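Long-range contacts in glucose-6-phosphate isomerase (Chlamydia trachomatis D/UW-3/CX, PDB 6OTU), which catalyses the reversible isomerisation of glucose-6-phosphate to fructose-6-phosphate: residues A[241-246]-A[260-265]; A[392-397]-A[448-453]; A[435-440]-A[452-457]. All coordinates share one frame; numbering follows the deposited sequence.

In the fold
Contact 1 joins the last two strands of the five-stranded parallel sheet. It is mostly buried, and backbone bonds between strands dominate it. Contacts 2 and 3 lie on the opposite side of the chain's centre, with centres 9 Å apart. They share Gly452 and Asn453 in the loop between helix 422-439 and strand 456-461. Contact 2 ties this loop to helix 389-394 by a glutamine side chain packed on Phe450 and by bridging waters. Contact 3 ties it to the end of helix 422-439 by direct backbone bonds. Leu437 of contact 3 packs on Leu392 and His393 of contact 2. Contacts 2 and 3 are partly buried and touch the second subunit; contact 1 does not.

Contact 1: A[241-246]-A[260-265]; sequences VAVTSQ and FHLWDS
Gln246 lays its side-chain amide over one face of the His261 ring. The two planes are 23° apart, and Gln246 CD is offset toward the ring's rim. Gln246 NE2 comes to 3.7 Å from His261 CE1. The other end of the amide serves Trp263, whose NE1 donates to Gln246 OE1 at 3.0 Å, nearly in the plane of the indole. With CG anti to the backbone N (chi1 -163°), the Gln246 chain bends at chi2 and runs beside Trp263. His261 NE2 is held separately by Asp251.

Phe260 and Val243 lie on the other face of the sheet. Val241 CG1 meets the edge of the Phe260 ring, in its plane, 4.0 Å from CD2. Val243 CG2 rests against Phe260 CB, and Met275 and Val279 touch both residues. Leu262 turns CD2 back to 3.5 Å from Thr244 C.

Strands 241-245 and 260-262 run parallel at the edge of the five-stranded sheet. Phe260 N donates to Ala242 O at 2.8 Å, and Thr244 N to Phe260 O at 3.0 Å. Leu262 N reaches Thr244 O from above the carbonyl plane. A weak bond from Gln246 N to Leu262 O follows. Ser245 OG, at the end of its strand, donates to Asp264 OD1 at 3.1 Å, from above the carboxylate plane.

The side chain of Leu262 is about 7 Å from bound glucose-6-phosphate, and Lys211 of that pocket donates to Asp264 O. Apolar side chains pack on the Val243 and Phe260 face. At the C-terminal ends, polar bonds involving Ser245 and Gln246 hold the segments together where the backbone bonding weakens.

Contact 2: A[392-397]-A[448-453]; sequences LHQGTD and KRFKGN
This is a partly buried contact between the end of helix 389-394 and the loop before strand 456-461, joined by a side-chain amide, an aromatic ring and water. Gln394 NE2 donates to Arg449 O at 3.0 Å, and the N-H points almost straight at the oxygen (171°). NE2 lies above the plane of that carbonyl. NE2 also donates to Asn447 O, while Gln394 OE1 accepts from Gln390 NE2.

Gln394 NE2 lies over one face of the Phe450 ring, offset toward the rim, with amide and ring planes 22° apart. Gln394 CG touches Phe450 CE1 at 3.7 Å. This CG sits beside the backbone N (chi1 -75°), and the extended chain beyond brings the amide over the ring's rim. At the ring's edge His393 CB approaches Phe450 CD1 to 3.8 Å. The imidazole is nearly perpendicular to the phenyl plane, in an oblique pairing, and His393 NE2 is bonded to Gln433 of helix 422-439.

The loop leads into strand 456-461 of the six-stranded mixed sheet of this SIS-type fold. The side chain of His393 is about 10 Å from that of His386, probably an active-site residue, and that of Gln394 about 12 Å from bound glucose-6-phosphate. In the dimer, Asp397 forms salt bridges with Arg325 and Arg371 of the second subunit, whose Leu499 packs on Phe450.

His393 O accepts from two waters. One of them, 2.8 Å from His393 O, accepts from Lys451 N; the other accepts from Gly452 N at 3.0 Å. A third water donates to Gly452 O and, weakly, to Leu392 O.

Contact 3: A[435-440]-A[452-457]; sequences LALAQG and GNSPSS
Ala438 O and Leu437 O, in the last turn of helix 422-439, accept backbone hydrogen bonds from the loop that returns to strand 456-461. Asn453 N donates to Ala438 O at 2.9 Å. Ser454 N donates to Leu437 O at 3.0 Å. Both donors stand above the plane of the carbonyl they meet. The contact lies at the return from the helix to the second strand of a beta-alpha-beta crossover, whose first strand is 401-406. The two strands are parallel neighbours in the six-stranded mixed sheet. Two consecutive loop amides thus take up two consecutive carbonyls at the helix C-terminal end. This joins helix 422-439 to the start of strand 456-461.

Gly440 leaves the helix with positive phi (65°), and its N still donates to Ala436 O. Gly452 also has positive phi, which favours glycine. The backbones come very close here, with Gly440 N and Gly452 CA 3.7 Å apart. Both glycines present a CA hydrogen to the other segment, which lets the backbones come this close. Gly452 CA also makes a CA-H...O contact of 3.3 Å with Leu437 O.

Asn453 directs its side chain away from the helix. Its OD1 accepts from Leu33 N and its ND2 bonds to Asp32, so the loop is also fixed to the N-terminal part of the chain. Ser456 OG is bonded to Ser434 OG, one turn back along the helix from Ala438.

Leu437 packs against Ser454. It also lies against Leu392 and His393 of helix 389-394 and Phe403 of the sheet. Its CB meets Ser454 O at 3.7 Å. Ser454 OG, anti to its backbone N (chi1 160°), is thereby placed 3.8 Å from Leu437 CD2.

Contact 1: A[241-246]-A[260-265]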
loop_
_atom_site.group_PDB
_atom_site.type_symbol
_atom_site.label_atom_id
_atom_site.label_comp_id
_atom_site.label_asym_id
_atom_site.label_seq_id
_atom_site.Cartn_x
_atom_site.Cartn_y
_atom_site.Cartn_z
ATOM N N VAL A 241 18.530 1.848 23.914
ATOM C CA VAL A 241 19.514 1.039 23.208
ATOM C C VAL A 241 19.711 1.660 21.833
ATOM O O VAL A 241 18.745 2.127 21.216
ATOM C CB VAL A 241 19.050 -0.434 23.102
ATOM C CG1 VAL A 241 19.738 -1.164 21.943
ATOM C CG2 VAL A 241 19.292 -1.163 24.422
ATOM N N ALA A 242 20.957 1.699 21.363
ATOM C CA ALA A 242 21.233 2.199 20.024
ATOM C C ALA A 242 21.670 1.070 19.092
ATOM O O ALA A 242 22.320 0.099 19.502
ATOM C CB ALA A 242 22.289 3.305 20.042
ATOM N N VAL A 243 21.263 1.204 17.833
ATOM C CA VAL A 243 21.708 0.362 16.733
ATOM C C VAL A 243 22.143 1.331 15.645
ATOM O O VAL A 243 21.315 2.075 15.113
ATOM C CB VAL A 243 20.604 -0.582 16.233
ATOM C CG1 VAL A 243 21.097 -1.459 15.086
ATOM C CG2 VAL A 243 20.097 -1.448 17.375
ATOM N N THR A 244 23.439 1.358 15.343
ATOM C CA THR A 244 23.983 2.348 14.424
ATOM C C THR A 244 25.272 1.827 13.807
ATOM O O THR A 244 25.847 0.830 14.260
ATOM C CB THR A 244 24.252 3.694 15.124
ATOM O OG1 THR A 244 24.712 4.629 14.153
ATOM C CG2 THR A 244 25.340 3.556 16.185
ATOM N N SER A 245 25.714 2.522 12.756
ATOM C CA SER A 245 27.000 2.249 12.130
ATOM C C SER A 245 28.141 2.433 13.128
ATOM O O SER A 245 28.094 3.297 14.007
ATOM C CB SER A 245 27.205 3.180 10.931
ATOM O OG SER A 245 28.005 2.552 9.944
ATOM N N GLN A 246 29.181 1.611 12.992
ATOM C CA GLN A 246 30.323 1.742 13.886
ATOM C C GLN A 246 31.014 3.085 13.672
ATOM O O GLN A 246 31.212 3.523 12.537
ATOM C CB GLN A 246 31.309 0.598 13.668
ATOM C CG GLN A 246 32.300 0.421 14.807
ATOM C CD GLN A 246 32.682 -1.034 15.018
ATOM O OE1 GLN A 246 32.646 -1.837 14.086
ATOM N NE2 GLN A 246 33.045 -1.380 16.250
ATOM N N PHE A 260 24.510 -1.581 19.543
ATOM C CA PHE A 260 24.785 -2.607 18.541
ATOM C C PHE A 260 25.166 -1.940 17.222
ATOM O O PHE A 260 24.814 -0.791 16.957
ATOM C CB PHE A 260 23.575 -3.546 18.352
ATOM C CG PHE A 260 23.218 -4.336 19.590
ATOM C CD1 PHE A 260 23.820 -5.561 19.848
ATOM C CD2 PHE A 260 22.287 -3.838 20.511
ATOM C CE1 PHE A 260 23.490 -6.293 20.999
ATOM C CE2 PHE A 260 21.954 -4.549 21.661
ATOM C CZ PHE A 260 22.561 -5.782 21.911
ATOM N N HIS A 261 25.893 -2.672 16.389
ATOM C CA HIS A 261 26.472 -2.112 15.177
ATOM C C HIS A 261 25.998 -2.844 13.928
ATOM O O HIS A 261 25.827 -4.069 13.930
ATOM C CB HIS A 261 28.006 -2.179 15.212
ATOM C CG HIS A 261 28.615 -1.545 16.415
ATOM N ND1 HIS A 261 29.498 -2.212 17.236
ATOM C CD2 HIS A 261 28.479 -0.304 16.938
ATOM C CE1 HIS A 261 29.878 -1.410 18.214
ATOM N NE2 HIS A 261 29.272 -0.247 18.058
ATOM N N LEU A 262 25.799 -2.073 12.870
ATOM C CA LEU A 262 25.947 -2.509 11.493
ATOM C C LEU A 262 27.157 -1.757 10.928
ATOM O O LEU A 262 27.924 -1.152 11.674
ATOM C CB LEU A 262 24.652 -2.275 10.707
ATOM C CG LEU A 262 24.176 -0.837 10.471
ATOM C CD1 LEU A 262 23.313 -0.790 9.210
ATOM C CD2 LEU A 262 23.403 -0.265 11.681
ATOM N N TRP A 263 27.341 -1.795 9.612
ATOM C CA TRP A 263 28.509 -1.180 8.981
ATOM C C TRP A 263 28.082 -0.492 7.688
ATOM O O TRP A 263 26.933 -0.605 7.251
ATOM C CB TRP A 263 29.619 -2.229 8.759
ATOM C CG TRP A 263 29.957 -2.872 10.072
ATOM C CD1 TRP A 263 30.900 -2.455 10.969
ATOM C CD2 TRP A 263 29.284 -3.979 10.684
ATOM N NE1 TRP A 263 30.869 -3.252 12.088
ATOM C CE2 TRP A 263 29.888 -4.193 11.936
ATOM C CE3 TRP A 263 28.231 -4.811 10.292
ATOM C CZ2 TRP A 263 29.479 -5.211 12.793
ATOM C CZ3 TRP A 263 27.823 -5.818 11.151
ATOM C CH2 TRP A 263 28.446 -6.010 12.383
ATOM N N ASP A 264 29.027 0.229 7.075
ATOM C CA ASP A 264 28.709 1.092 5.934
ATOM C C ASP A 264 28.256 0.308 4.708
ATOM O O ASP A 264 27.437 0.806 3.925
ATOM C CB ASP A 264 29.913 1.962 5.581
ATOM C CG ASP A 264 29.932 3.252 6.371
ATOM O OD1 ASP A 264 28.971 3.472 7.140
ATOM O OD2 ASP A 264 30.896 4.034 6.242
ATOM N N SER A 265 28.763 -0.908 4.530
ATOM C CA SER A 265 28.415 -1.765 3.409
ATOM C C SER A 265 27.101 -2.521 3.607
ATOM O O SER A 265 26.803 -3.420 2.808
ATOM C CB SER A 265 29.529 -2.768 3.191
ATOM O OG SER A 265 29.690 -3.500 4.379
#

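Contact 2: A[392-397]-A[448-453]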
loop_
_atom_site.group_PDB
_atom_site.type_symbol
_atom_site.label_atom_id
_atom_site.label_comp_id
_atom_site.label_asym_id
_atom_site.label_seq_id
_atom_site.Cartn_x
_atom_site.Cartn_y
_atom_site.Cartn_z
ATOM N N LEU A 392 -7.754 -5.339 -12.292
ATOM C CA LEU A 392 -6.940 -6.379 -12.913
ATOM C C LEU A 392 -7.769 -7.203 -13.895
ATOM O O LEU A 392 -7.303 -7.512 -14.995
ATOM C CB LEU A 392 -6.308 -7.266 -11.836
ATOM C CG LEU A 392 -4.960 -6.820 -11.223
ATOM C CD1 LEU A 392 -4.994 -5.455 -10.624
ATOM C CD2 LEU A 392 -4.489 -7.800 -10.166
ATOM N N HIS A 393 -9.025 -7.520 -13.533
ATOM C CA HIS A 393 -9.884 -8.362 -14.368
ATOM C C HIS A 393 -10.507 -7.601 -15.542
ATOM O O HIS A 393 -10.758 -8.207 -16.589
ATOM C CB HIS A 393 -11.011 -8.998 -13.527
ATOM C CG HIS A 393 -10.569 -10.170 -12.701
ATOM N ND1 HIS A 393 -10.073 -11.332 -13.256
ATOM C CD2 HIS A 393 -10.539 -10.354 -11.360
ATOM C CE1 HIS A 393 -9.742 -12.174 -12.293
ATOM N NE2 HIS A 393 -10.007 -11.601 -11.132
ATOM N N GLN A 394 -10.768 -6.289 -15.399
ATOM C CA GLN A 394 -11.604 -5.583 -16.369
ATOM C C GLN A 394 -11.180 -4.150 -16.651
ATOM O O GLN A 394 -11.841 -3.484 -17.453
ATOM C CB GLN A 394 -13.080 -5.576 -15.920
ATOM C CG GLN A 394 -13.813 -6.899 -16.106
ATOM C CD GLN A 394 -15.314 -6.732 -15.974
ATOM O OE1 GLN A 394 -15.784 -5.970 -15.131
ATOM N NE2 GLN A 394 -16.076 -7.432 -16.816
ATOM N N GLY A 395 -10.122 -3.648 -16.023
ATOM C CA GLY A 395 -9.595 -2.346 -16.366
ATOM C C GLY A 395 -8.822 -2.377 -17.669
ATOM O O GLY A 395 -8.672 -3.405 -18.323
ATOM N N THR A 396 -8.294 -1.217 -18.032
ATOM C CA THR A 396 -7.672 -1.023 -19.333
ATOM C C THR A 396 -6.173 -1.348 -19.357
ATOM O O THR A 396 -5.581 -1.371 -20.436
ATOM C CB THR A 396 -7.911 0.429 -19.807
ATOM O OG1 THR A 396 -7.414 1.350 -18.830
ATOM C CG2 THR A 396 -9.399 0.704 -19.991
ATOM N N ASP A 397 -5.542 -1.624 -18.218
ATOM C CA ASP A 397 -4.090 -1.772 -18.159
ATOM C C ASP A 397 -3.730 -3.103 -17.507
ATOM O O ASP A 397 -4.252 -3.436 -16.439
ATOM C CB ASP A 397 -3.422 -0.633 -17.367
ATOM C CG ASP A 397 -3.654 0.755 -17.972
ATOM O OD1 ASP A 397 -4.773 1.073 -18.432
ATOM O OD2 ASP A 397 -2.708 1.560 -17.939
ATOM N N LYS A 448 -19.643 -8.408 -18.567
ATOM C CA LYS A 448 -19.309 -9.618 -17.832
ATOM C C LYS A 448 -18.207 -10.409 -18.512
ATOM O O LYS A 448 -18.033 -11.594 -18.204
ATOM C CB LYS A 448 -20.537 -10.523 -17.661
ATOM C CG LYS A 448 -21.656 -9.985 -16.795
ATOM C CD LYS A 448 -22.959 -10.714 -17.160
ATOM C CE LYS A 448 -23.828 -11.046 -15.950
ATOM N NZ LYS A 448 -24.499 -9.855 -15.367
ATOM N N ARG A 449 -17.482 -9.817 -19.449
ATOM C CA ARG A 449 -16.425 -10.581 -20.076
ATOM C C ARG A 449 -15.061 -10.151 -19.546
ATOM O O ARG A 449 -14.864 -9.033 -19.053
ATOM C CB ARG A 449 -16.495 -10.521 -21.607
ATOM C CG ARG A 449 -16.376 -9.190 -22.269
ATOM C CD ARG A 449 -16.298 -9.392 -23.788
ATOM N NE ARG A 449 -17.601 -9.721 -24.373
ATOM C CZ ARG A 449 -18.253 -8.947 -25.241
ATOM N NH1 ARG A 449 -17.722 -7.793 -25.632
ATOM N NH2 ARG A 449 -19.436 -9.324 -25.717
ATOM N N PHE A 450 -14.140 -11.108 -19.587
ATOM C CA PHE A 450 -12.823 -11.008 -18.977
ATOM C C PHE A 450 -11.826 -11.432 -20.048
ATOM O O PHE A 450 -11.861 -12.575 -20.507
ATOM C CB PHE A 450 -12.752 -11.890 -17.727
ATOM C CG PHE A 450 -13.821 -11.568 -16.706
ATOM C CD1 PHE A 450 -13.602 -10.610 -15.732
ATOM C CD2 PHE A 450 -15.049 -12.202 -16.740
ATOM C CE1 PHE A 450 -14.593 -10.299 -14.800
ATOM C CE2 PHE A 450 -16.039 -11.901 -15.809
ATOM C CZ PHE A 450 -15.811 -10.951 -14.844
ATOM N N LYS A 451 -10.984 -10.487 -20.484
ATOM C CA LYS A 451 -10.126 -10.710 -21.642
ATOM C C LYS A 451 -8.973 -11.638 -21.311
ATOM O O LYS A 451 -8.450 -12.312 -22.205
ATOM C CB LYS A 451 -9.598 -9.371 -22.173
ATOM C CG LYS A 451 -10.699 -8.297 -22.384
ATOM C CD LYS A 451 -10.155 -6.985 -23.015
ATOM C CE LYS A 451 -10.776 -5.710 -22.397
ATOM N NZ LYS A 451 -9.989 -5.141 -21.236
ATOM N N GLY A 452 -8.560 -11.685 -20.043
ATOM C CA GLY A 452 -7.517 -12.608 -19.649
ATOM C C GLY A 452 -6.160 -12.120 -20.132
ATOM O O GLY A 452 -5.955 -10.937 -20.414
ATOM N N ASN A 453 -5.228 -13.071 -20.236
ATOM C CA ASN A 453 -3.841 -12.794 -20.619
ATOM C C ASN A 453 -3.162 -11.822 -19.664
ATOM O O ASN A 453 -2.219 -11.129 -20.039
ATOM C CB ASN A 453 -3.736 -12.275 -22.058
ATOM C CG ASN A 453 -3.429 -13.386 -23.045
ATOM O OD1 ASN A 453 -2.803 -14.387 -22.685
ATOM N ND2 ASN A 453 -3.881 -13.230 -24.282
HETATM O O HOH W 1 -6.847 -9.055 -18.013
HETATM O O HOH W 2 -11.222 -7.923 -19.321
HETATM O O HOH W 3 -9.339 -10.354 -17.478
#

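Contact 3: A[435-440]-A[452-457]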
loop_
_atom_site.group_PDB
_atom_site.type_symbol
_atom_site.label_atom_id
_atom_site.label_comp_id
_atom_site.label_asym_id
_atom_site.label_seq_id
_atom_site.Cartn_x
_atom_site.Cartn_y
_atom_site.Cartn_z
ATOM N N LEU A 435 -5.434 -18.437 -12.350
ATOM C CA LEU A 435 -6.009 -19.056 -13.547
ATOM C C LEU A 435 -7.002 -18.132 -14.244
ATOM O O LEU A 435 -6.974 -17.992 -15.473
ATOM C CB LEU A 435 -6.682 -20.372 -13.176
ATOM C CG LEU A 435 -5.676 -21.482 -12.884
ATOM C CD1 LEU A 435 -6.397 -22.732 -12.462
ATOM C CD2 LEU A 435 -4.825 -21.770 -14.101
ATOM N N ALA A 436 -7.887 -17.490 -13.477
ATOM C CA ALA A 436 -8.881 -16.606 -14.076
ATOM C C ALA A 436 -8.216 -15.420 -14.762
ATOM O O ALA A 436 -8.595 -15.054 -15.881
ATOM C CB ALA A 436 -9.871 -16.142 -13.008
ATOM N N LEU A 437 -7.201 -14.826 -14.117
ATOM C CA LEU A 437 -6.498 -13.692 -14.716
ATOM C C LEU A 437 -5.807 -14.099 -16.011
ATOM O O LEU A 437 -5.789 -13.333 -16.980
ATOM C CB LEU A 437 -5.482 -13.101 -13.725
ATOM C CG LEU A 437 -6.020 -12.189 -12.610
ATOM C CD1 LEU A 437 -4.997 -11.976 -11.483
ATOM C CD2 LEU A 437 -6.505 -10.846 -13.166
ATOM N N ALA A 438 -5.245 -15.308 -16.052
ATOM C CA ALA A 438 -4.533 -15.765 -17.243
ATOM C C ALA A 438 -5.477 -16.203 -18.368
ATOM O O ALA A 438 -5.211 -15.934 -19.546
ATOM C CB ALA A 438 -3.589 -16.907 -16.872
ATOM N N GLN A 439 -6.562 -16.903 -18.039
ATOM C CA GLN A 439 -7.414 -17.483 -19.071
ATOM C C GLN A 439 -8.564 -16.581 -19.477
ATOM O O GLN A 439 -9.020 -16.664 -20.619
ATOM C CB GLN A 439 -8.024 -18.807 -18.610
ATOM C CG GLN A 439 -7.070 -19.959 -18.538
ATOM C CD GLN A 439 -7.754 -21.208 -18.038
ATOM O OE1 GLN A 439 -8.446 -21.178 -17.020
ATOM N NE2 GLN A 439 -7.586 -22.311 -18.762
ATOM N N GLY A 440 -9.066 -15.750 -18.566
ATOM C CA GLY A 440 -10.245 -14.952 -18.861
ATOM C C GLY A 440 -11.488 -15.799 -19.074
ATOM O O GLY A 440 -11.519 -17.004 -18.803
ATOM N N GLY A 452 -8.560 -11.685 -20.043
ATOM C CA GLY A 452 -7.517 -12.608 -19.649
ATOM C C GLY A 452 -6.160 -12.120 -20.132
ATOM O O GLY A 452 -5.955 -10.937 -20.414
ATOM N N ASN A 453 -5.228 -13.071 -20.236
ATOM C CA ASN A 453 -3.841 -12.794 -20.619
ATOM C C ASN A 453 -3.162 -11.822 -19.664
ATOM O O ASN A 453 -2.219 -11.129 -20.039
ATOM C CB ASN A 453 -3.736 -12.275 -22.058
ATOM C CG ASN A 453 -3.429 -13.386 -23.045
ATOM O OD1 ASN A 453 -2.803 -14.387 -22.685
ATOM N ND2 ASN A 453 -3.881 -13.230 -24.282
ATOM N N SER A 454 -3.616 -11.779 -18.415
ATOM C CA SER A 454 -2.968 -10.963 -17.404
ATOM C C SER A 454 -2.049 -11.881 -16.607
ATOM O O SER A 454 -2.538 -12.829 -15.962
ATOM C CB SER A 454 -4.006 -10.288 -16.503
ATOM O OG SER A 454 -3.476 -9.865 -15.269
ATOM N N PRO A 455 -0.731 -11.684 -16.654
ATOM C CA PRO A 455 0.195 -12.716 -16.173
ATOM C C PRO A 455 0.374 -12.710 -14.659
ATOM O O PRO A 455 0.199 -11.698 -13.978
ATOM C CB PRO A 455 1.512 -12.353 -16.873
ATOM C CG PRO A 455 1.417 -10.888 -17.093
ATOM C CD PRO A 455 -0.030 -10.578 -17.340
ATOM N N SER A 456 0.766 -13.874 -14.139
ATOM C CA SER A 456 1.046 -13.980 -12.717
ATOM C C SER A 456 1.945 -15.178 -12.453
ATOM O O SER A 456 2.070 -16.083 -13.288
ATOM C CB SER A 456 -0.245 -14.085 -11.886
ATOM O OG SER A 456 -1.049 -15.180 -12.290
ATOM N N SER A 457 2.575 -15.159 -11.274
ATOM C CA SER A 457 3.297 -16.300 -10.735
ATOM C C SER A 457 2.805 -16.595 -9.320
ATOM O O SER A 457 2.136 -15.777 -8.676
ATOM C CB SER A 457 4.822 -16.073 -10.733
ATOM O OG SER A 457 5.208 -15.111 -9.766
#